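Local coordinates for transcriptional regulatory protein RcsB (PDB 5I4C) that acts as the DNA-binding response regulator of the Rcs phosphorelay, controlling capsule, biofilm, cell-division and outer-membrane genes, and is represented by its non-phosphorylated receiver domain, at residues L53-S58 and L81-L86. Sequence-based numbering, arbitrary orientation.
Sequences LITDLS and LSIIVL
Ile54 and Leu86 meet on one face of the sheet, where Ile54 CG2 lies 3.9 Å from Leu86 CD2 and about as far from Leu86 CG, so the methyl sits against the fork of the leucine. Ile54 and Ile84 both reach helix 112-124 on this side. On the other face, which helix 67-77 covers, Leu57 crosses Val85 at about a right angle, with Leu57 CG 3.6 Å from Val85 CG1; the valine torsion, CG1 anti to its backbone N (chi1 169°), gives the leucine this methyl to rest on. At the N-terminal end of both segments Leu81 CD2 packs on Leu53 CB at 3.9 Å. Between these faces the two strand segments are parallel, their axes turned 26° from each other. Leu53 and Thr55 each give and receive one backbone hydrogen bond, all four 2.8 Å from N to O, with partners two residues apart: Leu53 N to Ser82 O, Ile84 N to Leu53 O, Thr55 N to Ile84 O and Leu86 N to Thr55 O. With helix 67-77 as the connection, this is a beta-alpha-beta crossover of the CheY-like receiver fold, joining the central strand 52-56 of the five-stranded parallel sheet to its neighbour 82-87. Beyond the last bond a water bridges the strand ends: it donates to Leu86 O at 2.6 Å and accepts from Leu57 N at 2.7 Å, with a weak third bond to Asp56 OD1. Asp56, the predicted phosphorylation site and unmodified here, has its OD1 in a salt bridge with Lys109 NZ and near Asp10 OD1, while Asp56 OD2 accepts from Ser58 N at 2.9 Å in an Asx turn, the donor approaching from above the carboxylate plane.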
# COMPACT_ATOMS: atom_id res chain seq x y z
N LEU A 53 -16.28 10.30 -0.60
CA LEU A 53 -15.55 9.43 0.31
C LEU A 53 -14.99 8.23 -0.44
O LEU A 53 -15.76 7.50 -1.08
CB LEU A 53 -16.46 8.95 1.40
CG LEU A 53 -15.79 7.91 2.30
CD1 LEU A 53 -14.57 8.33 3.09
CD2 LEU A 53 -16.84 7.33 3.16
N ILE A 54 -13.67 8.03 -0.33
CA ILE A 54 -12.97 6.89 -0.90
C ILE A 54 -12.56 5.97 0.26
O ILE A 54 -11.68 6.32 1.04
CB ILE A 54 -11.76 7.34 -1.71
CG1 ILE A 54 -12.19 8.35 -2.76
CG2 ILE A 54 -11.07 6.15 -2.35
CD1 ILE A 54 -11.05 9.10 -3.40
N THR A 55 -13.18 4.82 0.34
CA THR A 55 -13.09 4.07 1.55
C THR A 55 -12.94 2.54 1.34
O THR A 55 -13.57 1.92 0.48
CB THR A 55 -14.29 4.34 2.51
OG1 THR A 55 -14.04 3.74 3.80
CG2 THR A 55 -15.64 3.71 1.97
N ASP A 56 -12.07 1.96 2.15
CA ASP A 56 -12.01 0.51 2.35
C ASP A 56 -13.26 0.05 3.17
O ASP A 56 -13.84 0.85 3.91
CB ASP A 56 -10.77 0.18 3.15
CG ASP A 56 -10.47 -1.30 3.15
OD1 ASP A 56 -10.21 -1.89 2.09
OD2 ASP A 56 -10.51 -1.87 4.22
N LEU A 57 -13.68 -1.18 3.00
CA LEU A 57 -14.80 -1.72 3.78
C LEU A 57 -14.41 -2.54 5.01
O LEU A 57 -15.31 -3.05 5.68
CB LEU A 57 -15.64 -2.56 2.87
CG LEU A 57 -16.39 -1.82 1.74
CD1 LEU A 57 -17.19 -2.83 0.96
CD2 LEU A 57 -17.30 -0.73 2.28
N SER A 58 -13.12 -2.65 5.33
CA SER A 58 -12.65 -3.48 6.43
C SER A 58 -11.86 -2.80 7.56
O SER A 58 -11.06 -3.46 8.24
CB SER A 58 -11.74 -4.59 5.84
OG SER A 58 -12.61 -5.61 5.39
N LEU A 81 -23.24 12.46 -0.02
CA LEU A 81 -21.81 12.14 -0.09
C LEU A 81 -21.64 10.96 -1.04
O LEU A 81 -22.29 9.91 -0.87
CB LEU A 81 -21.29 11.77 1.28
CG LEU A 81 -19.80 11.48 1.38
CD1 LEU A 81 -18.95 12.69 1.05
CD2 LEU A 81 -19.47 10.98 2.77
N SER A 82 -20.80 11.15 -2.04
CA SER A 82 -20.58 10.11 -3.05
C SER A 82 -19.58 9.20 -2.46
O SER A 82 -18.73 9.62 -1.70
CB SER A 82 -20.08 10.69 -4.34
OG SER A 82 -21.02 11.57 -4.90
N ILE A 83 -19.69 7.94 -2.76
CA ILE A 83 -18.81 6.96 -2.16
C ILE A 83 -18.17 6.09 -3.22
O ILE A 83 -18.87 5.57 -4.11
CB ILE A 83 -19.58 6.06 -1.23
CG1 ILE A 83 -20.19 6.86 -0.12
CG2 ILE A 83 -18.66 4.98 -0.65
CD1 ILE A 83 -21.20 6.00 0.62
N ILE A 84 -16.85 6.04 -3.18
CA ILE A 84 -16.05 5.05 -3.87
C ILE A 84 -15.50 4.06 -2.88
O ILE A 84 -14.75 4.44 -1.95
CB ILE A 84 -14.92 5.66 -4.67
CG1 ILE A 84 -15.48 6.57 -5.76
CG2 ILE A 84 -14.06 4.55 -5.32
CD1 ILE A 84 -14.41 7.38 -6.48
N VAL A 85 -15.85 2.79 -3.10
CA VAL A 85 -15.33 1.68 -2.33
C VAL A 85 -14.02 1.15 -2.94
O VAL A 85 -13.97 0.92 -4.11
CB VAL A 85 -16.38 0.57 -2.18
CG1 VAL A 85 -15.81 -0.72 -1.61
CG2 VAL A 85 -17.46 1.09 -1.22
N LEU A 86 -13.02 0.94 -2.09
CA LEU A 86 -11.76 0.28 -2.41
C LEU A 86 -11.87 -1.19 -2.03
O LEU A 86 -12.19 -1.49 -0.87
CB LEU A 86 -10.60 0.87 -1.56
CG LEU A 86 -10.30 2.36 -1.76
CD1 LEU A 86 -9.23 2.85 -0.77
CD2 LEU A 86 -9.89 2.58 -3.22
O HOH W 1 -13.03 -3.02 1.10